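Local coordinates for beta-hexosaminidase LpqI (Mycobacterium tuberculosis H37Rv, PDB 6GFV), which cleaves terminal beta-1,4-linked N-acetylglucosamine from peptidoglycan fragments and so takes part in the recycling of the mycobacterial cell wall, at residues 23-28 / 328-333; 76-81 / 130-135; 177-182 / 222-227; 240-245 / 286-291; 263-268 / 293-298. All coordinates share one frame; numbering follows the deposited sequence.

In the fold
All five contacts belong to one TIM-barrel-type domain of glycoside hydrolase family 3. Contacts 2, 3 and 5 lie near the centre of the chain and join strands of the barrel sheet through backbone hydrogen bonds. Each holds a residue that, by similarity, binds substrate or acts as the nucleophile. Contacts 2 and 3 meet where strands 130-131 and 176-182 are neighbours, and contacts 3 and 5 where strands 223-230 and 265-267 are. Contact 1 is also buried but lies away from the sites; between its two segments it is apolar packing with no hydrogen bond. Contact 4 is farthest out and partly exposed. There side chains and water bind a loop to helix 282-292, which runs on into contact 5.

Contact 1 of 5, residues 23-28 / 328-333; sequences AQLLVV and RSVVRV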
# COMPACT_ATOMS: atom_id res chain seq x y z
N ALA A 23 3.10 6.58 -15.11
CA ALA A 23 3.84 7.15 -13.98
C ALA A 23 2.95 7.34 -12.75
O ALA A 23 3.42 7.20 -11.62
CB ALA A 23 4.50 8.46 -14.39
N GLN A 24 1.67 7.64 -12.97
CA GLN A 24 0.71 7.76 -11.87
C GLN A 24 0.60 6.50 -11.02
O GLN A 24 0.12 6.57 -9.90
CB GLN A 24 -0.68 8.11 -12.39
CG GLN A 24 -0.88 9.56 -12.75
CD GLN A 24 -0.67 10.46 -11.55
OE1 GLN A 24 -1.30 10.28 -10.52
NE2 GLN A 24 0.23 11.44 -11.69
N LEU A 25 1.01 5.36 -11.55
CA LEU A 25 0.80 4.08 -10.88
C LEU A 25 2.02 3.64 -10.07
O LEU A 25 2.03 2.54 -9.51
CB LEU A 25 0.41 3.00 -11.89
CG LEU A 25 -0.76 3.31 -12.83
CD1 LEU A 25 -1.06 2.13 -13.74
CD2 LEU A 25 -2.01 3.72 -12.06
N LEU A 26 3.02 4.52 -9.98
CA LEU A 26 4.26 4.19 -9.30
C LEU A 26 4.45 4.99 -8.01
O LEU A 26 4.23 6.20 -7.99
CB LEU A 26 5.46 4.44 -10.22
CG LEU A 26 5.41 3.97 -11.68
CD1 LEU A 26 6.68 4.40 -12.36
CD2 LEU A 26 5.24 2.46 -11.79
N VAL A 27 4.85 4.31 -6.94
CA VAL A 27 5.18 4.95 -5.66
C VAL A 27 6.57 4.51 -5.20
O VAL A 27 6.81 3.33 -4.99
CB VAL A 27 4.14 4.61 -4.57
CG1 VAL A 27 4.62 5.10 -3.21
CG2 VAL A 27 2.78 5.23 -4.90
N VAL A 28 7.50 5.46 -5.07
CA VAL A 28 8.89 5.11 -4.80
C VAL A 28 9.51 5.74 -3.55
O VAL A 28 9.28 6.91 -3.23
CB VAL A 28 9.79 5.46 -6.01
CG1 VAL A 28 9.43 4.58 -7.21
CG2 VAL A 28 9.70 6.93 -6.36
N ARG A 328 -8.17 2.11 -15.99
CA ARG A 328 -8.98 1.73 -14.85
C ARG A 328 -8.26 2.01 -13.52
O ARG A 328 -8.86 2.46 -12.57
CB ARG A 328 -9.36 0.25 -14.93
CG ARG A 328 -10.62 -0.11 -14.17
CD ARG A 328 -11.05 -1.57 -14.42
NE ARG A 328 -11.19 -1.91 -15.83
CZ ARG A 328 -10.45 -2.81 -16.47
NH1 ARG A 328 -9.50 -3.49 -15.83
NH2 ARG A 328 -10.65 -3.05 -17.76
N SER A 329 -6.97 1.71 -13.49
CA SER A 329 -6.16 1.98 -12.32
C SER A 329 -5.91 3.48 -12.12
O SER A 329 -5.89 3.95 -10.99
CB SER A 329 -4.83 1.24 -12.40
OG SER A 329 -5.02 -0.14 -12.16
N VAL A 330 -5.74 4.23 -13.20
CA VAL A 330 -5.58 5.68 -13.08
C VAL A 330 -6.81 6.33 -12.46
O VAL A 330 -6.70 7.27 -11.68
CB VAL A 330 -5.27 6.36 -14.44
CG1 VAL A 330 -5.38 7.88 -14.31
CG2 VAL A 330 -3.88 5.98 -14.94
N VAL A 331 -7.99 5.79 -12.77
CA VAL A 331 -9.23 6.32 -12.20
C VAL A 331 -9.31 6.02 -10.71
O VAL A 331 -9.75 6.85 -9.92
CB VAL A 331 -10.48 5.74 -12.93
CG1 VAL A 331 -11.77 6.15 -12.21
CG2 VAL A 331 -10.50 6.20 -14.38
N ARG A 332 -8.86 4.83 -10.32
CA ARG A 332 -8.85 4.45 -8.92
C ARG A 332 -7.91 5.33 -8.11
O ARG A 332 -8.20 5.70 -6.98
CB ARG A 332 -8.46 2.98 -8.77
CG ARG A 332 -9.56 2.03 -9.13
CD ARG A 332 -9.31 0.66 -8.56
NE ARG A 332 -10.25 -0.32 -9.10
CZ ARG A 332 -9.96 -1.15 -10.10
NH1 ARG A 332 -8.77 -1.12 -10.67
NH2 ARG A 332 -10.87 -2.01 -10.53
N VAL A 333 -6.77 5.70 -8.70
CA VAL A 333 -5.82 6.47 -7.93
C VAL A 333 -6.29 7.94 -7.85
O VAL A 333 -6.14 8.57 -6.81
CB VAL A 333 -4.38 6.34 -8.49
CG1 VAL A 333 -3.98 4.87 -8.54
CG2 VAL A 333 -4.25 6.94 -9.85
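Leu25 reaches the helical segment 328-333 with one methyl group, CD2, and that methyl makes most of the contact. Its CG is anti to the carbonyl carbon (chi1 -53°), and the outer bond is extended (chi2 -178°). This carries the isobutyl end nearer to the helix than its CB direction alone would suggest. CD2 lies 3.8 Å from Ser329 CB. It also meets two valine methyls, Val330 CG2 at 4.1 Å and Val333 CG1 at 4.2 Å. The methyl is thus met by three residues of the same helix face. Both valine methyls are the branch anti to the carbonyl carbon. No hydrogen bond crosses between the segments. Gln24 adds a loose contact of its carbonyl oxygen with Val333 CG2; its side-chain OE1 is bonded to Lys337. Ser329 turns its CB to Leu25, while its OG is held by Asp295. Gln24 and Leu25 are the middle residues of a type I turn, closed by Leu26 N to Ala23 O at 3.2 Å. The turn leads into strand 26-29, which lies between strands 47-50 and 297-299 in the barrel sheet. Leu25 also touches Leu290 of helix 282-292, so it packs against that helix as well as helix 323-337.

Contact 2 of 5, residues 76-81 / 130-135; sequences AVSVDE and IDFAPV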
# COMPACT_ATOMS: atom_id res chain seq x y z
N ALA A 76 0.86 11.71 -3.88
CA ALA A 76 0.65 10.83 -2.72
C ALA A 76 1.92 10.73 -1.86
O ALA A 76 3.02 10.61 -2.40
CB ALA A 76 0.22 9.41 -3.17
N VAL A 77 1.78 10.78 -0.54
CA VAL A 77 2.92 10.62 0.36
C VAL A 77 2.67 9.51 1.39
O VAL A 77 1.81 9.65 2.26
CB VAL A 77 3.25 11.94 1.11
CG1 VAL A 77 4.52 11.79 1.94
CG2 VAL A 77 3.36 13.08 0.13
N SER A 78 3.44 8.43 1.30
CA SER A 78 3.17 7.24 2.12
C SER A 78 4.30 6.88 3.08
O SER A 78 5.44 7.31 2.90
CB SER A 78 2.91 6.05 1.20
OG SER A 78 4.08 5.71 0.52
N VAL A 79 3.99 6.07 4.09
CA VAL A 79 4.92 5.72 5.17
C VAL A 79 4.46 4.44 5.87
O VAL A 79 3.27 4.14 5.89
CB VAL A 79 5.03 6.89 6.19
CG1 VAL A 79 3.69 7.14 6.85
CG2 VAL A 79 6.14 6.66 7.25
N ASP A 80 5.40 3.71 6.46
CA ASP A 80 5.11 2.59 7.35
C ASP A 80 4.94 3.01 8.80
O ASP A 80 5.92 3.10 9.52
CB ASP A 80 6.22 1.54 7.29
CG ASP A 80 6.23 0.75 5.99
OD1 ASP A 80 5.15 0.46 5.45
OD2 ASP A 80 7.33 0.45 5.49
N GLU A 81 3.72 3.24 9.24
CA GLU A 81 3.51 3.65 10.63
C GLU A 81 2.49 2.79 11.36
O GLU A 81 1.31 3.13 11.43
CB GLU A 81 3.09 5.12 10.69
CG GLU A 81 4.19 6.05 11.18
CD GLU A 81 4.64 5.75 12.61
OE1 GLU A 81 3.85 5.16 13.38
OE2 GLU A 81 5.78 6.10 12.97
N ILE A 130 -0.98 8.71 3.13
CA ILE A 130 -1.20 7.25 3.15
C ILE A 130 -0.32 6.59 4.21
O ILE A 130 0.88 6.84 4.25
CB ILE A 130 -0.89 6.58 1.78
CG1 ILE A 130 -1.83 7.06 0.68
CG2 ILE A 130 -0.96 5.06 1.90
CD1 ILE A 130 -1.32 6.77 -0.72
N ASP A 131 -0.93 5.75 5.04
CA ASP A 131 -0.21 4.95 6.04
C ASP A 131 -0.45 3.47 5.74
O ASP A 131 -1.59 3.02 5.72
CB ASP A 131 -0.67 5.27 7.46
CG ASP A 131 0.11 4.51 8.56
OD1 ASP A 131 1.13 3.87 8.27
OD2 ASP A 131 -0.28 4.59 9.73
N PHE A 132 0.63 2.72 5.54
CA PHE A 132 0.52 1.29 5.33
C PHE A 132 0.27 0.59 6.67
O PHE A 132 1.17 0.00 7.26
CB PHE A 132 1.77 0.77 4.63
CG PHE A 132 1.95 1.32 3.26
CD1 PHE A 132 0.91 1.25 2.34
CD2 PHE A 132 3.12 1.94 2.88
CE1 PHE A 132 1.05 1.75 1.07
CE2 PHE A 132 3.26 2.46 1.62
CZ PHE A 132 2.22 2.36 0.70
N ALA A 133 -0.97 0.71 7.13
CA ALA A 133 -1.46 0.13 8.37
C ALA A 133 -2.99 0.28 8.36
O ALA A 133 -3.51 1.22 7.77
CB ALA A 133 -0.83 0.81 9.58
N PRO A 134 -3.73 -0.60 9.05
CA PRO A 134 -3.30 -1.63 9.99
C PRO A 134 -2.96 -2.99 9.39
O PRO A 134 -3.47 -3.40 8.36
CB PRO A 134 -4.51 -1.76 10.92
CG PRO A 134 -5.67 -1.46 10.07
CD PRO A 134 -5.20 -0.42 9.08
N VAL A 135 -2.07 -3.69 10.08
CA VAL A 135 -1.88 -5.11 9.88
C VAL A 135 -3.14 -5.86 10.29
O VAL A 135 -3.63 -5.67 11.40
CB VAL A 135 -0.71 -5.65 10.70
CG1 VAL A 135 -0.67 -7.16 10.59
CG2 VAL A 135 0.62 -5.03 10.26
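Asp131 grips the backbone of Glu81 across the contact. Its OD1 accepts the bond from Glu81 N at 2.8 Å, met on the syn side and 21° out of the carboxylate plane. Its OD2 lies 2.7 Å from Glu81 O. Asp131 CG is anti to the backbone N (chi1 -177°), which brings the carboxylate alongside residue 81. The main chains add three bonds in parallel register. Phe132 N to Val79 O is the straightest, at 3.0 Å and 169°. Ile130 N bonds to Val77 O at 3.1 Å, and Val79 N to Ile130 O is weak. Ser78 pairs with Ile130, and Val79 with Asp131.

Packing lies beyond these bonds. On the face of Ser78 and Ile130, Ile130 CD1 touches Ala76 CB at 3.9 Å. The Phe132 ring reaches back with CE2 to Ser78 OG, 3.5 Å away; that hydroxyl is bonded to Ile48 O. Asp80 OD1 comes to the edge of the Phe132 ring, near its plane. The ring also packs edge-to-face with Phe266. Glu81 sends its own carboxylate away, to Arg119, Ser87 and Leu89.

Asp80 is a substrate-binding residue by similarity, and it stands at the end of the strand pairing. Lys180 NZ, another such residue and the salt-bridge partner of Glu82, donates a hydrogen bond to Phe132 O and forms a long, weak ion pair with Asp80 OD1. The buried carboxylate of Asp131 therefore fixes the chain just past Asp80, consistent with a second-shell role in placing this part of the sugar site.

Contact 3 of 5, residues 177-182 / 222-227; sequences PVLKHF and VGVMVG
Met225 packs its CB against Val178 CG1 at 4.0 Å and against Lys180 CB at 3.9 Å. Its side chain lies alongside Lys180 and His181, pointing the same way. Met225 SD is 4.0 Å from His181 CD2, oblique to the imidazole. Lys180 CB sits over one face of that ring. On the other side of the sheet, Leu179 and Val222 meet at about a right angle, with Leu179 CG 3.7 Å from Val222 CG2. There too Val224 CG1 packs on Phe182 CB at 3.8 Å. Phe182 CG is anti to the backbone N (chi1 -173°), and its ring leads away to Tyr213.

Five backbone hydrogen bonds tie the parallel strands. Met225 N to Leu179 O is short, 2.8 Å, and nearly linear at 174°. The pairing then slips by one residue. Phe182 N bonds to Met225 O, and Gly227 N to Phe182 O. This beta bulge falls at the cis peptide between Lys180 and His181. Lys180 runs out extended to its salt bridge with Glu82.

Lys180 and His181 probably bind substrate, by similarity, and His181 lies beside Asp268, the nucleophile by similarity. Adjacent parallel strands with site residues at their C-terminal ends are typical of a TIM barrel. Lys180-His181-Phe182 begins the KHFPGHG sequence, the KH(F/I)PG-type motif of family 3 N-acetylglucosaminidases.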
# COMPACT_ATOMS: atom_id res chain seq x y z
N PRO A 177 -6.02 4.53 5.38
CA PRO A 177 -5.55 3.27 5.96
C PRO A 177 -5.38 2.17 4.90
O PRO A 177 -6.16 2.12 3.95
CB PRO A 177 -6.65 2.91 6.94
CG PRO A 177 -7.91 3.49 6.30
CD PRO A 177 -7.45 4.75 5.62
N VAL A 178 -4.39 1.31 5.06
CA VAL A 178 -4.15 0.23 4.12
C VAL A 178 -3.99 -1.09 4.86
O VAL A 178 -3.04 -1.29 5.60
CB VAL A 178 -2.90 0.48 3.25
CG1 VAL A 178 -2.75 -0.62 2.23
CG2 VAL A 178 -3.01 1.82 2.53
N LEU A 179 -4.95 -2.00 4.66
CA LEU A 179 -4.92 -3.33 5.27
C LEU A 179 -3.83 -4.21 4.63
O LEU A 179 -3.64 -4.18 3.42
CB LEU A 179 -6.30 -4.02 5.13
CG LEU A 179 -7.60 -3.20 5.29
CD1 LEU A 179 -8.83 -4.08 5.01
CD2 LEU A 179 -7.73 -2.57 6.66
N LYS A 180 -3.13 -4.99 5.45
CA LYS A 180 -2.05 -5.85 4.95
C LYS A 180 -1.87 -7.11 5.82
O LYS A 180 -2.29 -7.11 6.97
CB LYS A 180 -0.74 -5.05 4.86
CG LYS A 180 -0.21 -4.43 6.16
CD LYS A 180 0.97 -3.48 5.88
CE LYS A 180 1.77 -3.15 7.15
NZ LYS A 180 2.94 -2.22 6.96
N HIS A 181 -1.29 -8.20 5.29
CA HIS A 181 -0.92 -8.41 3.89
C HIS A 181 -1.82 -9.49 3.24
O HIS A 181 -1.71 -10.67 3.56
CB HIS A 181 0.54 -8.87 3.77
CG HIS A 181 1.51 -8.06 4.58
ND1 HIS A 181 1.56 -8.09 5.96
CD2 HIS A 181 2.47 -7.19 4.19
CE1 HIS A 181 2.50 -7.27 6.38
NE2 HIS A 181 3.06 -6.70 5.33
N PHE A 182 -2.69 -9.10 2.32
CA PHE A 182 -3.65 -10.02 1.69
C PHE A 182 -2.94 -11.16 0.92
O PHE A 182 -2.00 -10.91 0.18
CB PHE A 182 -4.58 -9.21 0.77
CG PHE A 182 -5.74 -10.00 0.17
CD1 PHE A 182 -5.59 -10.66 -1.03
CD2 PHE A 182 -6.98 -10.00 0.78
CE1 PHE A 182 -6.67 -11.36 -1.59
CE2 PHE A 182 -8.04 -10.70 0.23
CZ PHE A 182 -7.88 -11.38 -0.96
N VAL A 222 -10.48 2.95 2.05
CA VAL A 222 -9.50 1.97 2.53
C VAL A 222 -8.78 1.36 1.33
O VAL A 222 -9.38 1.18 0.27
CB VAL A 222 -10.17 0.85 3.38
CG1 VAL A 222 -11.15 0.01 2.52
CG2 VAL A 222 -9.13 -0.02 4.06
N GLY A 223 -7.49 1.10 1.48
CA GLY A 223 -6.71 0.39 0.49
C GLY A 223 -6.39 -1.04 0.96
O GLY A 223 -6.60 -1.37 2.12
N VAL A 224 -5.89 -1.87 0.06
CA VAL A 224 -5.40 -3.20 0.45
C VAL A 224 -4.01 -3.47 -0.16
O VAL A 224 -3.82 -3.27 -1.35
CB VAL A 224 -6.40 -4.32 0.03
CG1 VAL A 224 -5.83 -5.69 0.31
CG2 VAL A 224 -7.75 -4.14 0.74
N MET A 225 -3.06 -3.89 0.67
CA MET A 225 -1.74 -4.31 0.21
C MET A 225 -1.67 -5.82 0.09
O MET A 225 -2.00 -6.51 1.04
CB MET A 225 -0.63 -3.84 1.16
CG MET A 225 0.72 -4.48 0.88
SD MET A 225 2.10 -3.94 1.93
CE MET A 225 2.43 -2.34 1.21
N VAL A 226 -1.24 -6.32 -1.06
CA VAL A 226 -1.16 -7.77 -1.31
C VAL A 226 0.27 -8.24 -1.09
O VAL A 226 1.18 -7.71 -1.68
CB VAL A 226 -1.62 -8.12 -2.74
CG1 VAL A 226 -1.62 -9.63 -2.97
CG2 VAL A 226 -3.03 -7.55 -3.02
N GLY A 227 0.47 -9.21 -0.20
CA GLY A 227 1.79 -9.74 0.10
C GLY A 227 2.40 -10.64 -0.96
O GLY A 227 1.73 -11.06 -1.91

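Contact 4 of 5, residues 240-245 / 286-291; sequences ASLSKA and VLRTLQ
Leu242 and Thr289 bring the two backbones closest, 4.6 Å between their CA atoms, where a short 3-10 turn at 240-241 and the loop after it pass helix 282-292. Thr289 gives its hydroxyl proton to Ser241 O, with OG1 2.8 Å from that oxygen. Thr289 OG1, anti to the backbone N (chi1 -161°), is thereby set against the loop. Leu242 crosses Thr289 at about a right angle, its CD2 3.7 Å from Thr289 CB. Its CD1 lies over one face of the Arg288 guanidinium.

Strand 223-230 leads through this loop to helix 244-252, and strand 265-267 is followed by helix 282-292. The contact thus joins the loop after strand 223-230 to an outer helix of the next beta-alpha unit of the TIM barrel. Ser243 is the N-cap of helix 244-252, its OG bonded to Ala246 N.

Arg288 bends at chi2 and chi3 and folds back over Leu242. Its NH2 donates to Leu242 O at 3.1 Å. The oxygen lies in the guanidinium plane, but the nitrogen stands 40° above the carbonyl plane. NH2 also forms a salt bridge with Glu238. One water accepts from Arg288 NE and donates to both Leu242 O and Arg288 O, the last at 2.7 Å. Leu242 O is therefore held by two donors.

Toward solvent, the exposed Lys244 extends past Gln291. A second water donates to Gln291 O at 2.8 Å and is weakly bonded to Lys244 NZ. Ser241 OG is bonded to His228 ND1, and the Ser241 side chain is about 6 Å from that of Asp268, the nucleophile by similarity.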
# COMPACT_ATOMS: atom_id res chain seq x y z
N ALA A 240 1.32 -13.79 -4.43
CA ALA A 240 -0.00 -13.19 -4.62
C ALA A 240 0.03 -11.81 -5.29
O ALA A 240 -0.83 -11.48 -6.10
CB ALA A 240 -0.71 -13.10 -3.27
N SER A 241 1.05 -11.01 -4.96
CA SER A 241 1.19 -9.65 -5.47
C SER A 241 1.40 -9.63 -6.98
O SER A 241 1.18 -8.62 -7.64
CB SER A 241 2.35 -8.92 -4.78
OG SER A 241 3.56 -9.64 -4.91
N LEU A 242 1.83 -10.77 -7.52
CA LEU A 242 2.08 -10.90 -8.95
C LEU A 242 1.08 -11.85 -9.62
O LEU A 242 1.27 -12.28 -10.75
CB LEU A 242 3.50 -11.40 -9.19
CG LEU A 242 4.64 -10.56 -8.60
CD1 LEU A 242 5.92 -10.97 -9.26
CD2 LEU A 242 4.39 -9.08 -8.79
N SER A 243 0.01 -12.16 -8.90
CA SER A 243 -0.95 -13.17 -9.32
C SER A 243 -2.34 -12.58 -9.55
O SER A 243 -3.00 -12.13 -8.62
CB SER A 243 -1.00 -14.29 -8.27
OG SER A 243 -2.17 -15.09 -8.38
N LYS A 244 -2.78 -12.59 -10.80
CA LYS A 244 -4.11 -12.12 -11.17
C LYS A 244 -5.23 -12.90 -10.49
O LYS A 244 -6.29 -12.35 -10.21
CB LYS A 244 -4.28 -12.18 -12.69
CG LYS A 244 -5.52 -11.51 -13.21
CD LYS A 244 -5.49 -11.43 -14.72
CE LYS A 244 -6.54 -10.47 -15.22
NZ LYS A 244 -6.66 -10.52 -16.69
N ALA A 245 -5.00 -14.19 -10.24
CA ALA A 245 -5.99 -15.01 -9.55
C ALA A 245 -6.22 -14.48 -8.13
O ALA A 245 -7.36 -14.38 -7.69
CB ALA A 245 -5.55 -16.47 -9.51
N VAL A 286 7.37 -4.84 -11.72
CA VAL A 286 6.37 -3.80 -11.85
C VAL A 286 5.35 -4.19 -12.92
O VAL A 286 4.15 -4.08 -12.70
CB VAL A 286 7.00 -2.42 -12.18
CG1 VAL A 286 5.94 -1.43 -12.64
CG2 VAL A 286 7.75 -1.89 -10.98
N LEU A 287 5.84 -4.65 -14.07
CA LEU A 287 4.96 -5.11 -15.15
C LEU A 287 4.01 -6.22 -14.67
O LEU A 287 2.83 -6.18 -14.94
CB LEU A 287 5.78 -5.59 -16.35
CG LEU A 287 5.03 -6.16 -17.57
CD1 LEU A 287 3.95 -5.22 -18.05
CD2 LEU A 287 5.99 -6.46 -18.71
N ARG A 288 4.55 -7.20 -13.95
CA ARG A 288 3.75 -8.32 -13.45
C ARG A 288 2.64 -7.88 -12.51
O ARG A 288 1.52 -8.36 -12.62
CB ARG A 288 4.65 -9.33 -12.74
CG ARG A 288 5.44 -10.23 -13.68
CD ARG A 288 4.57 -11.31 -14.30
NE ARG A 288 3.86 -12.11 -13.29
CZ ARG A 288 4.33 -13.23 -12.77
NH1 ARG A 288 5.51 -13.72 -13.15
NH2 ARG A 288 3.62 -13.89 -11.87
N THR A 289 2.95 -6.96 -11.59
CA THR A 289 1.96 -6.61 -10.58
C THR A 289 0.84 -5.78 -11.21
O THR A 289 -0.31 -5.95 -10.86
CB THR A 289 2.60 -5.87 -9.36
OG1 THR A 289 1.72 -5.94 -8.24
CG2 THR A 289 2.97 -4.42 -9.68
N LEU A 290 1.16 -4.93 -12.18
CA LEU A 290 0.12 -4.22 -12.93
C LEU A 290 -0.67 -5.18 -13.83
O LEU A 290 -1.87 -5.00 -14.04
CB LEU A 290 0.72 -3.08 -13.75
CG LEU A 290 1.34 -1.94 -12.94
CD1 LEU A 290 1.84 -0.81 -13.84
CD2 LEU A 290 0.36 -1.41 -11.92
N GLN A 291 -0.00 -6.20 -14.36
CA GLN A 291 -0.70 -7.23 -15.12
C GLN A 291 -1.70 -7.98 -14.23
O GLN A 291 -2.77 -8.40 -14.69
CB GLN A 291 0.29 -8.19 -15.77
CG GLN A 291 0.94 -7.64 -17.05
CD GLN A 291 1.97 -8.57 -17.63
OE1 GLN A 291 2.71 -9.22 -16.90
NE2 GLN A 291 2.04 -8.64 -18.96
O HOH W 1 1.10 -10.92 -13.40
O HOH W 2 -3.55 -9.50 -17.11

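Contact 5 of 5, residues 263-268 / 293-298; sequences GPVFSD and GADIAL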
# COMPACT_ATOMS: atom_id res chain seq x y z
N GLY A 263 -11.66 -0.46 -4.42
CA GLY A 263 -10.69 0.51 -3.94
C GLY A 263 -9.28 0.27 -4.47
O GLY A 263 -9.08 -0.63 -5.28
N PRO A 264 -8.30 1.08 -4.02
CA PRO A 264 -6.91 0.97 -4.48
C PRO A 264 -6.17 -0.25 -3.90
O PRO A 264 -6.21 -0.49 -2.70
CB PRO A 264 -6.27 2.29 -3.99
CG PRO A 264 -7.01 2.57 -2.71
CD PRO A 264 -8.43 2.09 -2.94
N VAL A 265 -5.49 -0.99 -4.78
CA VAL A 265 -4.71 -2.16 -4.41
C VAL A 265 -3.20 -1.93 -4.61
O VAL A 265 -2.77 -1.54 -5.69
CB VAL A 265 -5.13 -3.41 -5.24
CG1 VAL A 265 -4.23 -4.57 -4.92
CG2 VAL A 265 -6.58 -3.76 -4.98
N PHE A 266 -2.42 -2.18 -3.56
CA PHE A 266 -0.97 -1.95 -3.56
C PHE A 266 -0.18 -3.25 -3.55
O PHE A 266 -0.48 -4.13 -2.76
CB PHE A 266 -0.53 -1.16 -2.33
CG PHE A 266 -1.16 0.20 -2.17
CD1 PHE A 266 -2.48 0.33 -1.79
CD2 PHE A 266 -0.40 1.34 -2.31
CE1 PHE A 266 -3.05 1.58 -1.60
CE2 PHE A 266 -0.96 2.60 -2.12
CZ PHE A 266 -2.28 2.72 -1.77
N SER A 267 0.88 -3.35 -4.34
CA SER A 267 1.87 -4.40 -4.11
C SER A 267 2.66 -4.10 -2.84
O SER A 267 2.78 -2.93 -2.43
CB SER A 267 2.84 -4.55 -5.29
OG SER A 267 3.85 -3.56 -5.31
N ASP A 268 3.18 -5.14 -2.20
CA ASP A 268 4.24 -4.97 -1.20
C ASP A 268 5.53 -4.56 -1.93
O ASP A 268 5.58 -4.59 -3.16
CB ASP A 268 4.44 -6.26 -0.38
CG ASP A 268 5.18 -6.02 0.95
OD1 ASP A 268 5.74 -4.92 1.15
OD2 ASP A 268 5.20 -6.95 1.78
N GLY A 293 -3.44 -6.70 -11.78
CA GLY A 293 -4.56 -5.85 -11.43
C GLY A 293 -4.31 -4.93 -10.23
O GLY A 293 -5.23 -4.27 -9.79
N ALA A 294 -3.09 -4.90 -9.71
CA ALA A 294 -2.72 -3.91 -8.71
C ALA A 294 -2.79 -2.51 -9.33
O ALA A 294 -2.50 -2.36 -10.52
CB ALA A 294 -1.32 -4.19 -8.16
N ASP A 295 -3.17 -1.52 -8.56
CA ASP A 295 -3.21 -0.13 -9.04
C ASP A 295 -1.90 0.65 -8.77
O ASP A 295 -1.57 1.58 -9.49
CB ASP A 295 -4.39 0.62 -8.42
CG ASP A 295 -5.73 -0.10 -8.61
OD1 ASP A 295 -6.15 -0.25 -9.77
OD2 ASP A 295 -6.36 -0.49 -7.60
N ILE A 296 -1.21 0.27 -7.70
CA ILE A 296 0.03 0.94 -7.29
C ILE A 296 1.14 -0.08 -7.18
O ILE A 296 1.01 -1.08 -6.47
CB ILE A 296 -0.12 1.66 -5.92
CG1 ILE A 296 -1.03 2.87 -6.03
CG2 ILE A 296 1.24 2.09 -5.39
CD1 ILE A 296 -0.54 3.88 -7.00
N ALA A 297 2.21 0.16 -7.93
CA ALA A 297 3.43 -0.62 -7.84
C ALA A 297 4.44 0.12 -6.94
O ALA A 297 4.88 1.22 -7.26
CB ALA A 297 4.02 -0.85 -9.20
N LEU A 298 4.81 -0.52 -5.84
CA LEU A 298 5.58 0.10 -4.78
C LEU A 298 6.98 -0.50 -4.65
O LEU A 298 7.13 -1.73 -4.66
CB LEU A 298 4.83 -0.07 -3.46
CG LEU A 298 5.51 0.38 -2.17
CD1 LEU A 298 5.46 1.89 -2.06
CD2 LEU A 298 4.86 -0.26 -0.97
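Ser267 N bonds to Ile296 O, nearly straight at 168°. These two residues and Val265 lose the most surface to the other segment, and each works differently. Ser267 OG is placed between the backbone N and the carbonyl carbon (chi1 79°). There it accepts from Leu298 N at 3.2 Å and donates to Asp268 O at 2.9 Å. One hydroxyl thus continues the pairing where the main chains part.

Val265 uses its backbone more than its side chain. Its carbonyl oxygen takes two donors, Asp295 N at 2.9 Å and Ile296 N at 3.1 Å. Its own N is bound by Asp295 OD2, through the anti lone pair, at 3.0 Å. Besides its bond to Ser329, Asp295 also forms salt bridges with Arg251 and Arg332. Val265 CG1 packs loosely on Ala294 CB.

Ile296 lies side by side with Phe266, its CG2 3.6 Å from Phe266 CD2. Ile296 also touches Val333 of helix 323-337. Gly293, with positive phi, ends helix 282-292 in a Schellman motif and lets the chain turn toward strand 297-299.

Asp268, the nucleophile by similarity, follows directly on Ser267. The Ser267 hydroxyl grips the Asp268 carbonyl and strand 297-299 together. Ser267 O, by contrast, is buried with no polar partner. Asp268 CB points away from segment 293-298, and its side chain lies about 4 Å from that of His181. These bonds hold the main chain beside Asp268, consistent with a part in positioning the probable nucleophile.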